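Local coordinates for probable disease resistance protein At5g66900 (Arabidopsis thaliana, PDB 7L7W), which probably acts as a helper immune receptor in plant disease resistance, its N-terminal four-helix-bundle domain, the part crystallised here, being tied to a calcium-permeable cation pore and cell death, at residues K42-T47 with K109-F114; Q56-M61 with L65-K70; D83-K88 with R102-I107. The protein carries 2 engineered substitutions. All coordinates share one frame; numbering follows the deposited sequence.

Contact 1 (K42-T47 with K109-F114)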
ATOM      1  N   LYS A  42       1.985  17.943   0.069  1.00 58.30           N
ATOM      2  CA  LYS A  42       2.844  18.803  -0.729  1.00 60.02           C
ATOM      3  C   LYS A  42       2.020  19.398  -1.871  1.00 68.97           C
ATOM      4  O   LYS A  42       1.781  20.612  -1.901  1.00 73.37           O
ATOM      5  CB  LYS A  42       4.055  18.022  -1.254  1.00 59.91           C
ATOM      6  CG  LYS A  42       5.335  18.834  -1.446  1.00 68.77           C
ATOM      7  CD  LYS A  42       6.236  18.187  -2.514  1.00 70.95           C
ATOM      8  CE  LYS A  42       5.381  17.676  -3.679  1.00 80.65           C
ATOM      9  NZ  LYS A  42       6.110  17.333  -4.947  1.00 92.91           N
ATOM     10  N   ASP A  43       1.532  18.546  -2.779  1.00 62.31           N
ATOM     11  CA  ASP A  43       0.946  19.027  -4.030  1.00 68.38           C
ATOM     12  C   ASP A  43      -0.364  19.781  -3.798  1.00 70.51           C
ATOM     13  O   ASP A  43      -0.539  20.921  -4.268  1.00 73.76           O
ATOM     14  CB  ASP A  43       0.739  17.851  -4.980  1.00 59.10           C
ATOM     15  CG  ASP A  43       2.044  17.173  -5.343  1.00 80.08           C
ATOM     16  OD1 ASP A  43       2.996  17.901  -5.693  1.00 88.52           O
ATOM     17  OD2 ASP A  43       2.135  15.921  -5.253  1.00 88.32           O
ATOM     18  N   LEU A  44      -1.295  19.171  -3.065  1.00 63.88           N
ATOM     19  CA  LEU A  44      -2.587  19.813  -2.896  1.00 57.43           C
ATOM     20  C   LEU A  44      -2.485  21.037  -1.990  1.00 66.40           C
ATOM     21  O   LEU A  44      -3.121  22.060  -2.274  1.00 68.93           O
ATOM     22  CB  LEU A  44      -3.627  18.820  -2.375  1.00 52.83           C
ATOM     23  CG  LEU A  44      -5.060  19.372  -2.478  1.00 59.57           C
ATOM     24  CD1 LEU A  44      -5.604  19.524  -3.932  1.00 53.38           C
ATOM     25  CD2 LEU A  44      -6.044  18.625  -1.590  1.00 46.07           C
ATOM     26  N   VAL A  45      -1.685  20.987  -0.914  1.00 59.59           N
ATOM     27  CA  VAL A  45      -1.641  22.189  -0.086  1.00 65.82           C
ATOM     28  C   VAL A  45      -0.867  23.293  -0.794  1.00 70.92           C
ATOM     29  O   VAL A  45      -1.146  24.475  -0.576  1.00 70.49           O
ATOM     30  CB  VAL A  45      -1.080  21.957   1.331  1.00 59.81           C
ATOM     31  CG1 VAL A  45      -1.628  20.687   1.940  1.00 56.67           C
ATOM     32  CG2 VAL A  45       0.416  22.030   1.340  1.00 66.33           C
ATOM     33  N   SER A  46       0.067  22.958  -1.686  1.00 63.80           N
ATOM     34  CA  SER A  46       0.719  24.028  -2.435  1.00 59.31           C
ATOM     35  C   SER A  46      -0.285  24.732  -3.342  1.00 64.53           C
ATOM     36  O   SER A  46      -0.345  25.973  -3.385  1.00 70.01           O
ATOM     37  CB  SER A  46       1.888  23.493  -3.254  1.00 60.45           C
ATOM     38  OG  SER A  46       1.482  23.287  -4.595  1.00 76.26           O
ATOM     39  N   THR A  47      -1.093  23.954  -4.075  1.00 60.36           N
ATOM     40  CA  THR A  47      -2.115  24.584  -4.900  1.00 64.08           C
ATOM     41  C   THR A  47      -3.099  25.388  -4.056  1.00 63.16           C
ATOM     42  O   THR A  47      -3.440  26.524  -4.401  1.00 62.25           O
ATOM     43  CB  THR A  47      -2.852  23.545  -5.730  1.00 70.19           C
ATOM     44  OG1 THR A  47      -2.044  23.197  -6.859  1.00 73.08           O
ATOM     45  CG2 THR A  47      -4.183  24.104  -6.220  1.00 68.78           C
ATOM     46  N   LYS A 109      -6.123  20.215 -10.283  1.00 62.89           N
ATOM     47  CA  LYS A 109      -6.136  20.924 -11.558  1.00 70.48           C
ATOM     48  C   LYS A 109      -7.243  21.970 -11.555  1.00 73.05           C
ATOM     49  O   LYS A 109      -7.007  23.132 -11.914  1.00 72.25           O
ATOM     50  CB  LYS A 109      -6.284  19.955 -12.741  1.00 62.58           C
ATOM     51  CG  LYS A 109      -6.403  20.668 -14.119  1.00 85.17           C
ATOM     52  CD  LYS A 109      -5.545  21.977 -14.149  1.00 96.19           C
ATOM     53  CE  LYS A 109      -5.705  22.859 -15.387  1.00 92.46           C
ATOM     54  NZ  LYS A 109      -5.214  24.234 -15.059  1.00 88.00           N
ATOM     55  N   ASP A 110      -8.421  21.602 -11.044  1.00 72.19           N
ATOM     56  CA  ASP A 110      -9.544  22.528 -11.057  1.00 71.60           C
ATOM     57  C   ASP A 110      -9.188  23.792 -10.285  1.00 78.13           C
ATOM     58  O   ASP A 110      -9.345  24.914 -10.797  1.00 74.12           O
ATOM     59  CB  ASP A 110     -10.784  21.838 -10.486  1.00 68.77           C
ATOM     60  CG  ASP A 110     -11.304  20.722 -11.399  1.00 79.79           C
ATOM     61  OD1 ASP A 110     -10.714  20.516 -12.485  1.00 80.75           O
ATOM     62  OD2 ASP A 110     -12.288  20.036 -11.031  1.00 78.60           O
ATOM     63  N   MET A 111      -8.599  23.620  -9.092  1.00 70.37           N
ATOM     64  CA  MET A 111      -8.259  24.780  -8.281  1.00 69.58           C
ATOM     65  C   MET A 111      -7.326  25.695  -9.050  1.00 71.36           C
ATOM     66  O   MET A 111      -7.559  26.910  -9.136  1.00 71.08           O
ATOM     67  CB  MET A 111      -7.635  24.341  -6.959  1.00 60.61           C
ATOM     68  CG  MET A 111      -8.657  23.974  -5.903  1.00 58.72           C
ATOM     69  SD  MET A 111      -7.929  23.261  -4.418  1.00 73.89           S
ATOM     70  CE  MET A 111      -9.372  23.164  -3.353  1.00 60.56           C
ATOM     71  N   LEU A 112      -6.326  25.108  -9.712  1.00 69.08           N
ATOM     72  CA  LEU A 112      -5.376  25.927 -10.445  1.00 72.52           C
ATOM     73  C   LEU A 112      -6.074  26.719 -11.543  1.00 73.00           C
ATOM     74  O   LEU A 112      -5.841  27.928 -11.682  1.00 76.59           O
ATOM     75  CB  LEU A 112      -4.259  25.061 -11.019  1.00 68.80           C
ATOM     76  CG  LEU A 112      -3.251  24.619  -9.955  1.00 73.22           C
ATOM     77  CD1 LEU A 112      -2.062  23.938 -10.595  1.00 69.67           C
ATOM     78  CD2 LEU A 112      -2.803  25.781  -9.081  1.00 70.32           C
ATOM     79  N   LYS A 113      -6.970  26.076 -12.302  1.00 66.25           N
ATOM     80  CA  LYS A 113      -7.626  26.831 -13.366  1.00 78.10           C
ATOM     81  C   LYS A 113      -8.464  27.960 -12.785  1.00 72.34           C
ATOM     82  O   LYS A 113      -8.503  29.062 -13.344  1.00 70.66           O
ATOM     83  CB  LYS A 113      -8.489  25.927 -14.248  1.00 76.01           C
ATOM     84  CG  LYS A 113      -9.002  26.671 -15.488  1.00 86.88           C
ATOM     85  CD  LYS A 113     -10.387  26.201 -15.934  1.00 92.55           C
ATOM     86  CE  LYS A 113     -11.451  26.464 -14.864  1.00 95.43           C
ATOM     87  NZ  LYS A 113     -12.316  27.649 -15.160  1.00 93.20           N
ATOM     88  N   PHE A 114      -9.073  27.726 -11.625  1.00 70.41           N
ATOM     89  CA  PHE A 114      -9.859  28.770 -10.999  1.00 65.74           C
ATOM     90  C   PHE A 114      -9.004  29.979 -10.651  1.00 73.63           C
ATOM     91  O   PHE A 114      -9.498  31.109 -10.660  1.00 76.29           O
ATOM     92  CB  PHE A 114     -10.542  28.227  -9.754  1.00 63.53           C
ATOM     93  CG  PHE A 114     -11.531  29.166  -9.183  1.00 76.77           C
ATOM     94  CD1 PHE A 114     -12.867  29.069  -9.538  1.00 82.14           C
ATOM     95  CD2 PHE A 114     -11.129  30.179  -8.320  1.00 81.40           C
ATOM     96  CE1 PHE A 114     -13.796  29.965  -9.028  1.00 87.51           C
ATOM     97  CE2 PHE A 114     -12.052  31.088  -7.807  1.00 84.46           C
ATOM     98  CZ  PHE A 114     -13.391  30.978  -8.161  1.00 85.41           C
TER
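Thr47 packs against Met111 and Leu112 in a small, mostly apolar contact between helices 38-60 and 97-114, within the interior of the N-terminal RPW8-type domain. The two segments run nearly in the same direction, at 22°, with axes 10.1 Å apart. Their backbones come nearest at Thr47 and Leu112, whose CA atoms lie 6.6 Å from each other.

The threonine does most of the touching, with both of its branches. The methyl Thr47 CG2, placed anti to the backbone N (chi1 of OG1 -79°), reaches across to Met111 CB at 3.5 Å and lies 3.6 Å from Leu112 CD2. The hydroxyl Thr47 OG1 sits beside the isobutyl branch of the leucine, 3.5 Å from Leu112 CD2 and 3.6 Å from Leu112 CG. These leucine contacts are van der Waals only; the polar need of OG1 is met by a hydrogen bond to Asn108 OD1, one turn earlier on the same partner helix. Met111 runs out extended beyond CG, and Met111 SD comes within 4.4 Å of Leu44 CD1, a looser apolar touch one turn before Thr47. Farther along helix 38-60 the methionine also covers Met48 and Leu51, and it also touches Ala82 of helix 70-88.

One buried methionine thus joins three helices around a hydrophobic centre, as is characteristic of a four-helix bundle.

Contact 2 (Q56-M61 with L65-K70)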
ATOM      1  N   GLN A  56      -9.210  35.109  -0.088  1.00 71.55           N
ATOM      2  CA  GLN A  56      -9.290  36.226   0.845  1.00 71.99           C
ATOM      3  C   GLN A  56      -9.887  37.456   0.171  1.00 74.65           C
ATOM      4  O   GLN A  56     -10.793  38.102   0.715  1.00 72.40           O
ATOM      5  CB  GLN A  56      -7.916  36.534   1.415  1.00 69.65           C
ATOM      6  CG  GLN A  56      -7.345  35.388   2.191  1.00 73.24           C
ATOM      7  CD  GLN A  56      -6.072  35.771   2.879  1.00 73.70           C
ATOM      8  OE1 GLN A  56      -5.016  35.878   2.247  1.00 79.96           O
ATOM      9  NE2 GLN A  56      -6.153  35.983   4.189  1.00 71.30           N
ATOM     10  N   LYS A  57      -9.404  37.789  -1.027  1.00 70.79           N
ATOM     11  CA  LYS A  57      -9.892  39.011  -1.650  1.00 79.47           C
ATOM     12  C   LYS A  57     -11.277  38.836  -2.263  1.00 79.90           C
ATOM     13  O   LYS A  57     -11.987  39.832  -2.417  1.00 79.22           O
ATOM     14  CB  LYS A  57      -8.889  39.554  -2.679  1.00 80.12           C
ATOM     15  CG  LYS A  57      -8.841  38.870  -4.017  1.00 78.88           C
ATOM     16  CD  LYS A  57      -7.717  39.470  -4.873  1.00 91.16           C
ATOM     17  CE  LYS A  57      -6.312  39.061  -4.394  1.00 87.48           C
ATOM     18  NZ  LYS A  57      -5.216  39.729  -5.180  1.00 91.44           N
ATOM     19  N   ILE A  58     -11.696  37.603  -2.577  1.00 76.28           N
ATOM     20  CA  ILE A  58     -13.101  37.374  -2.918  1.00 71.94           C
ATOM     21  C   ILE A  58     -14.000  37.623  -1.710  1.00 75.54           C
ATOM     22  O   ILE A  58     -15.065  38.242  -1.833  1.00 83.27           O
ATOM     23  CB  ILE A  58     -13.306  35.956  -3.479  1.00 70.85           C
ATOM     24  CG1 ILE A  58     -12.844  35.872  -4.935  1.00 64.96           C
ATOM     25  CG2 ILE A  58     -14.773  35.522  -3.360  1.00 70.24           C
ATOM     26  CD1 ILE A  58     -13.016  34.510  -5.510  1.00 66.17           C
ATOM     27  N   ASP A  59     -13.597  37.145  -0.527  1.00 76.08           N
ATOM     28  CA  ASP A  59     -14.392  37.418   0.671  1.00 83.91           C
ATOM     29  C   ASP A  59     -14.395  38.893   1.045  1.00 84.16           C
ATOM     30  O   ASP A  59     -15.361  39.371   1.646  1.00 85.91           O
ATOM     31  CB  ASP A  59     -13.898  36.594   1.859  1.00 83.98           C
ATOM     32  CG  ASP A  59     -14.136  35.097   1.689  1.00 95.75           C
ATOM     33  OD1 ASP A  59     -13.681  34.486   0.698  1.00 93.59           O
ATOM     34  OD2 ASP A  59     -14.781  34.505   2.580  1.00 98.24           O
ATOM     35  N   SER A  60     -13.306  39.612   0.776  1.00 79.70           N
ATOM     36  CA  SER A  60     -13.300  41.037   1.077  1.00 79.50           C
ATOM     37  C   SER A  60     -14.277  41.783   0.185  1.00 84.41           C
ATOM     38  O   SER A  60     -14.796  42.825   0.583  1.00 87.90           O
ATOM     39  CB  SER A  60     -11.892  41.609   0.926  1.00 76.37           C
ATOM     40  OG  SER A  60     -11.509  41.624  -0.428  1.00 74.05           O
ATOM     41  N   MET A  61     -14.558  41.253  -1.006  1.00 77.01           N
ATOM     42  CA  MET A  61     -15.470  41.870  -1.956  1.00 71.23           C
ATOM     43  C   MET A  61     -16.892  41.361  -1.826  1.00 74.28           C
ATOM     44  O   MET A  61     -17.590  41.245  -2.838  1.00 79.09           O
ATOM     45  CB  MET A  61     -14.980  41.641  -3.379  1.00 69.01           C
ATOM     46  CG  MET A  61     -13.600  42.164  -3.668  1.00 68.60           C
ATOM     47  SD  MET A  61     -13.121  41.692  -5.345  1.00 80.74           S
ATOM     48  CE  MET A  61     -14.564  42.196  -6.280  1.00 83.56           C
ATOM     49  N   LEU A  65     -19.608  41.523  -5.167  1.00 82.66           N
ATOM     50  CA  LEU A  65     -19.962  40.242  -5.756  1.00 80.31           C
ATOM     51  C   LEU A  65     -21.162  39.662  -5.029  1.00 77.77           C
ATOM     52  O   LEU A  65     -21.416  39.978  -3.864  1.00 86.94           O
ATOM     53  CB  LEU A  65     -18.798  39.245  -5.686  1.00 74.70           C
ATOM     54  CG  LEU A  65     -17.410  39.682  -6.152  1.00 72.39           C
ATOM     55  CD1 LEU A  65     -16.334  38.891  -5.434  1.00 70.84           C
ATOM     56  CD2 LEU A  65     -17.272  39.512  -7.651  1.00 74.35           C
ATOM     57  N   ASP A  66     -21.905  38.821  -5.727  1.00 69.04           N
ATOM     58  CA  ASP A  66     -22.824  37.903  -5.077  1.00 85.48           C
ATOM     59  C   ASP A  66     -22.288  36.493  -5.286  1.00 92.53           C
ATOM     60  O   ASP A  66     -21.939  36.104  -6.413  1.00 89.22           O
ATOM     61  CB  ASP A  66     -24.251  38.026  -5.615  1.00 91.35           C
ATOM     62  CG  ASP A  66     -24.469  37.217  -6.876  1.00 96.30           C
ATOM     63  OD1 ASP A  66     -25.295  36.274  -6.874  1.00 96.29           O
ATOM     64  OD2 ASP A  66     -23.793  37.526  -7.875  1.00105.70           O
ATOM     65  N   PHE A  67     -22.207  35.746  -4.208  1.00 88.63           N
ATOM     66  CA  PHE A  67     -21.593  34.440  -4.328  1.00 86.72           C
ATOM     67  C   PHE A  67     -22.491  33.409  -5.059  1.00 85.48           C
ATOM     68  O   PHE A  67     -22.128  32.226  -5.130  1.00 89.13           O
ATOM     69  CB  PHE A  67     -21.198  33.960  -2.933  1.00 85.84           C
ATOM     70  CG  PHE A  67     -20.233  34.884  -2.230  1.00 80.02           C
ATOM     71  CD1 PHE A  67     -19.405  35.722  -2.956  1.00 80.43           C
ATOM     72  CD2 PHE A  67     -20.143  34.903  -0.851  1.00 82.65           C
ATOM     73  CE1 PHE A  67     -18.509  36.571  -2.322  1.00 86.88           C
ATOM     74  CE2 PHE A  67     -19.245  35.741  -0.214  1.00 90.23           C
ATOM     75  CZ  PHE A  67     -18.428  36.580  -0.954  1.00 87.56           C
ATOM     76  N   GLY A  68     -23.624  33.805  -5.645  1.00 83.99           N
ATOM     77  CA  GLY A  68     -24.476  32.841  -6.313  1.00 76.01           C
ATOM     78  C   GLY A  68     -24.072  32.519  -7.731  1.00 76.49           C
ATOM     79  O   GLY A  68     -24.466  31.472  -8.251  1.00 76.60           O
ATOM     80  N   VAL A  69     -23.299  33.390  -8.380  1.00 83.33           N
ATOM     81  CA  VAL A  69     -22.971  33.152  -9.784  1.00 78.24           C
ATOM     82  C   VAL A  69     -22.224  31.829  -9.953  1.00 71.66           C
ATOM     83  O   VAL A  69     -21.647  31.281  -9.005  1.00 72.85           O
ATOM     84  CB  VAL A  69     -22.164  34.329 -10.354  1.00 75.31           C
ATOM     85  CG1 VAL A  69     -22.908  35.607 -10.095  1.00 69.52           C
ATOM     86  CG2 VAL A  69     -20.772  34.382  -9.717  1.00 72.11           C
ATOM     87  N   LYS A  70     -22.232  31.321 -11.192  1.00 72.12           N
ATOM     88  CA  LYS A  70     -21.782  29.954 -11.449  1.00 71.81           C
ATOM     89  C   LYS A  70     -20.302  29.768 -11.131  1.00 78.17           C
ATOM     90  O   LYS A  70     -19.893  28.684 -10.693  1.00 79.65           O
ATOM     91  CB  LYS A  70     -22.083  29.561 -12.901  1.00 64.06           C
ATOM     92  CG  LYS A  70     -21.015  29.928 -13.927  1.00 77.63           C
ATOM     93  CD  LYS A  70     -20.971  28.906 -15.076  1.00 89.09           C
ATOM     94  CE  LYS A  70     -20.017  29.339 -16.203  1.00103.60           C
ATOM     95  NZ  LYS A  70     -18.637  29.723 -15.728  1.00 97.06           N
TER
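Leu65 folds back on Met61 and Ile58, joining the end of helix 38-60 to the loop that follows. Leu65 CB lies 3.7 Å from Met61 O. Next along the side chain, Leu65 CG and Leu65 CD1 both have the terminal methyl Met61 CE against them at 3.8 Å, with Leu65 CD2 a little farther from Met61 CE at 4.1 Å. Leu65 CD1 also meets Met61 CB, at 3.7 Å, and lies near Ile58 O and CG2. The thioether bends at chi3 (49°), which brings CE round to the leucine. The backbones are tied as well: Leu65 N donates to Met61 O over 3.1 Å, with the carbonyl pointing almost straight at the donor (168°).

Phe67 also packs on Ile58. Phe67 CE1 is 4.0 Å from Ile58 CG2, and Ile58 O approaches the edge of the ring near its plane. The same ring packs edge-to-face with Phe20, and Ile58 also reaches Leu72 and Leu75 of helix 70-88.

Phe67 and Gly68 form the middle of a type I beta turn from Asp66 to Val69; Val69 is the N-cap of helix 70-88. This is the loop of an antiparallel helical hairpin, helix 38-60 to helix 70-88, in the RPW8-type four-helix bundle.

Contact 3 (D83-K88 with R102-I107). With NI (nickel (II) ion), chain B.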
ATOM      1  N   ASP A  83     -12.475  19.133   0.624  1.00 58.83           N
ATOM      2  CA  ASP A  83     -12.816  18.859   2.017  1.00 56.41           C
ATOM      3  C   ASP A  83     -13.221  17.401   2.201  1.00 62.74           C
ATOM      4  O   ASP A  83     -12.697  16.699   3.079  1.00 63.50           O
ATOM      5  CB  ASP A  83     -13.935  19.809   2.462  1.00 65.13           C
ATOM      6  CG  ASP A  83     -14.110  19.870   3.977  1.00 63.46           C
ATOM      7  OD1 ASP A  83     -13.384  19.171   4.699  1.00 65.25           O
ATOM      8  OD2 ASP A  83     -14.977  20.641   4.452  1.00 76.01           O
ATOM      9  N   VAL A  84     -14.140  16.921   1.364  1.00 56.91           N
ATOM     10  CA  VAL A  84     -14.621  15.549   1.482  1.00 56.95           C
ATOM     11  C   VAL A  84     -13.480  14.556   1.292  1.00 59.61           C
ATOM     12  O   VAL A  84     -13.355  13.572   2.046  1.00 59.65           O
ATOM     13  CB  VAL A  84     -15.752  15.314   0.468  1.00 55.79           C
ATOM     14  CG1 VAL A  84     -15.976  13.841   0.252  1.00 42.41           C
ATOM     15  CG2 VAL A  84     -17.026  15.993   0.950  1.00 58.52           C
ATOM     16  N   ALA A  85     -12.630  14.795   0.284  1.00 55.61           N
ATOM     17  CA  ALA A  85     -11.525  13.884   0.012  1.00 56.78           C
ATOM     18  C   ALA A  85     -10.558  13.831   1.189  1.00 60.09           C
ATOM     19  O   ALA A  85     -10.120  12.744   1.605  1.00 58.57           O
ATOM     20  CB  ALA A  85     -10.806  14.313  -1.270  1.00 46.47           C
ATOM     21  N   VAL A  86     -10.236  14.994   1.758  1.00 54.88           N
ATOM     22  CA  VAL A  86      -9.319  15.030   2.889  1.00 60.38           C
ATOM     23  C   VAL A  86      -9.913  14.296   4.079  1.00 58.77           C
ATOM     24  O   VAL A  86      -9.212  13.571   4.794  1.00 56.73           O
ATOM     25  CB  VAL A  86      -8.971  16.487   3.240  1.00 58.39           C
ATOM     26  CG1 VAL A  86      -8.536  16.592   4.684  1.00 57.44           C
ATOM     27  CG2 VAL A  86      -7.880  16.998   2.322  1.00 54.75           C
ATOM     28  N   ARG A  87     -11.212  14.471   4.319  1.00 57.81           N
ATOM     29  CA  ARG A  87     -11.773  13.833   5.500  1.00 59.51           C
ATOM     30  C   ARG A  87     -11.899  12.331   5.324  1.00 61.47           C
ATOM     31  O   ARG A  87     -11.931  11.615   6.330  1.00 61.34           O
ATOM     32  CB  ARG A  87     -13.112  14.466   5.864  1.00 56.96           C
ATOM     33  CG  ARG A  87     -13.016  15.978   5.897  1.00 66.24           C
ATOM     34  CD  ARG A  87     -13.858  16.598   6.974  1.00 71.08           C
ATOM     35  NE  ARG A  87     -13.093  16.855   8.188  1.00 79.48           N
ATOM     36  CZ  ARG A  87     -12.843  18.068   8.673  1.00 77.88           C
ATOM     37  NH1 ARG A  87     -12.142  18.212   9.790  1.00 76.45           N
ATOM     38  NH2 ARG A  87     -13.295  19.138   8.044  1.00 76.65           N
ATOM     39  N   LYS A  88     -11.937  11.835   4.077  1.00 60.69           N
ATOM     40  CA  LYS A  88     -12.042  10.391   3.897  1.00 57.84           C
ATOM     41  C   LYS A  88     -10.672   9.715   3.771  1.00 59.35           C
ATOM     42  O   LYS A  88     -10.594   8.485   3.818  1.00 51.28           O
ATOM     43  CB  LYS A  88     -12.866  10.057   2.654  1.00 53.56           C
ATOM     44  CG  LYS A  88     -12.088  10.301   1.369  1.00 64.98           C
ATOM     45  CD  LYS A  88     -12.588   9.501   0.141  1.00 63.11           C
ATOM     46  CE  LYS A  88     -14.086   9.574  -0.055  1.00 66.03           C
ATOM     47  NZ  LYS A  88     -14.309   9.709  -1.521  1.00 74.32           N
ATOM     48  N   ARG A 102      -5.722   9.977  -8.436  1.00 69.30           N
ATOM     49  CA  ARG A 102      -6.283  10.614  -9.625  1.00 68.67           C
ATOM     50  C   ARG A 102      -7.331  11.642  -9.226  1.00 65.95           C
ATOM     51  O   ARG A 102      -7.279  12.799  -9.669  1.00 67.92           O
ATOM     52  CB  ARG A 102      -6.876   9.566 -10.579  1.00 64.79           C
ATOM     53  CG  ARG A 102      -5.843   8.637 -11.242  1.00 75.23           C
ATOM     54  CD  ARG A 102      -4.467   9.314 -11.418  1.00 86.01           C
ATOM     55  NE  ARG A 102      -3.371   8.353 -11.595  1.00103.43           N
ATOM     56  CZ  ARG A 102      -2.537   7.976 -10.627  1.00 96.33           C
ATOM     57  NH1 ARG A 102      -2.671   8.488  -9.416  1.00 85.65           N
ATOM     58  NH2 ARG A 102      -1.568   7.093 -10.864  1.00104.04           N
ATOM     59  N   LYS A 103      -8.234  11.262  -8.316  1.00 64.01           N
ATOM     60  CA  LYS A 103      -9.242  12.193  -7.813  1.00 55.62           C
ATOM     61  C   LYS A 103      -8.579  13.443  -7.228  1.00 65.34           C
ATOM     62  O   LYS A 103      -8.902  14.574  -7.613  1.00 66.02           O
ATOM     63  CB  LYS A 103     -10.090  11.451  -6.782  1.00 59.63           C
ATOM     64  CG  LYS A 103     -11.289  12.136  -6.188  1.00 71.85           C
ATOM     65  CD  LYS A 103     -12.054  11.149  -5.263  1.00 81.83           C
ATOM     66  CE  LYS A 103     -12.051   9.711  -5.847  1.00 82.35           C
ATOM     67  NZ  LYS A 103     -13.271   8.884  -5.530  1.00 79.91           N
ATOM     68  N   ILE A 104      -7.576  13.254  -6.360  1.00 69.37           N
ATOM     69  CA  ILE A 104      -6.902  14.398  -5.751  1.00 62.89           C
ATOM     70  C   ILE A 104      -6.282  15.272  -6.827  1.00 65.53           C
ATOM     71  O   ILE A 104      -6.404  16.507  -6.796  1.00 61.25           O
ATOM     72  CB  ILE A 104      -5.849  13.931  -4.732  1.00 58.80           C
ATOM     73  CG1 ILE A 104      -6.546  13.296  -3.545  1.00 61.71           C
ATOM     74  CG2 ILE A 104      -5.056  15.097  -4.227  1.00 66.33           C
ATOM     75  CD1 ILE A 104      -7.706  14.117  -3.061  1.00 56.81           C
ATOM     76  N   GLU A 105      -5.665  14.641  -7.833  1.00 64.76           N
ATOM     77  CA  GLU A 105      -5.035  15.410  -8.896  1.00 65.30           C
ATOM     78  C   GLU A 105      -6.066  16.258  -9.627  1.00 68.69           C
ATOM     79  O   GLU A 105      -5.827  17.441  -9.900  1.00 73.52           O
ATOM     80  CB  GLU A 105      -4.301  14.480  -9.861  1.00 65.23           C
ATOM     81  CG  GLU A 105      -2.943  14.035  -9.338  1.00 77.79           C
ATOM     82  CD  GLU A 105      -2.318  12.912 -10.169  1.00 88.58           C
ATOM     83  OE1 GLU A 105      -3.044  12.311 -11.000  1.00 88.86           O
ATOM     84  OE2 GLU A 105      -1.102  12.638  -9.988  1.00 82.99           O
ATOM     85  N   ARG A 106      -7.254  15.710  -9.882  1.00 64.29           N
ATOM     86  CA  ARG A 106      -8.176  16.527 -10.644  1.00 69.54           C
ATOM     87  C   ARG A 106      -8.693  17.680  -9.801  1.00 70.18           C
ATOM     88  O   ARG A 106      -8.849  18.796 -10.318  1.00 69.01           O
ATOM     89  CB  ARG A 106      -9.322  15.720 -11.240  1.00 68.99           C
ATOM     90  CG  ARG A 106      -9.608  16.380 -12.548  1.00 81.28           C
ATOM     91  CD  ARG A 106     -10.418  15.625 -13.548  1.00 90.45           C
ATOM     92  NE  ARG A 106     -10.873  16.597 -14.541  1.00106.72           N
ATOM     93  CZ  ARG A 106     -11.751  17.576 -14.302  1.00111.45           C
ATOM     94  NH1 ARG A 106     -12.309  17.720 -13.099  1.00 99.98           N
ATOM     95  NH2 ARG A 106     -12.081  18.417 -15.277  1.00109.46           N
ATOM     96  N   ILE A 107      -8.880  17.466  -8.490  1.00 65.31           N
ATOM     97  CA  ILE A 107      -9.227  18.602  -7.637  1.00 64.50           C
ATOM     98  C   ILE A 107      -8.166  19.674  -7.783  1.00 63.81           C
ATOM     99  O   ILE A 107      -8.463  20.835  -8.095  1.00 66.09           O
ATOM    100  CB  ILE A 107      -9.383  18.163  -6.174  1.00 63.81           C
ATOM    101  CG1 ILE A 107     -10.536  17.155  -6.049  1.00 68.18           C
ATOM    102  CG2 ILE A 107      -9.584  19.382  -5.280  1.00 59.59           C
ATOM    103  CD1 ILE A 107     -10.789  16.684  -4.634  1.00 61.96           C
TER
HETATM  104 NI    NI B 201     -16.955  20.394   3.910  1.00 69.46          NI
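In the antiparallel pairing of helices 70-88 and 97-114, successive members of the four-helix bundle, Ala85 is pressed against Ile104 and Ile107. The segments meet at 148° with axes 10.9 Å apart, and Ala85 and Ile104 are nearest in backbone. The methyl Ala85 CB points to the partner helix and meets the ends of two isoleucines one turn apart: Ile104 CD1 at 3.6 Å and Ile107 CD1 at 4.1 Å. Ile104 starts off to one side of the contact, but its chi2 of -46° curls CD1 round to the alanine, whereas Ile107, extended at chi2, reaches it directly. The Ala85 carbonyl is held by the hydroxyl of Tyr100, a second tie between these helices.

Toward the end of helix 70-88 the contact turns polar. Lys88 and Lys103 both point toward the partner helix, and Lys88 NZ stands 4.2 Å from Lys103 NZ; two positive charges this close would probably disfavour each other, at a place where Lys103 is solvent-exposed.

Asp83 faces away from helix 97-114, next to Leu23 and Val27 of helix 20-32, and its carboxylate has two distinct jobs. Asp83 OD1 takes a weak, bent bond from Arg87 NH2 at 3.3 Å, part of a salt bridge one turn along the same helix. Asp83 OD2 binds a nickel ion at 2.1 Å, and Glu80 OE1 is another ligand of that metal.

Contacts 1 and 3 share helix 97-114 and are physically continuous: Leu44 CD1 of contact 1 touches Ile107 CG2 of contact 3 at 4.2 Å. One joins nearly parallel helices through a threonine with its hydroxyl bonded to the partner helix; the other joins antiparallel helices through an alanine, the nickel ion being bound on the far side of helix 70-88. Contact 2 shares helix 38-60 with contact 1, across the chain's centre, and it alone has a backbone hydrogen bond between its segments, from Leu65 N to Met61 O, four residues apart at the helix end. All three are buried at heart; their rims are partly exposed Leu112, partly exposed Met61 and Phe67, and the lysine pair, with Lys103 exposed.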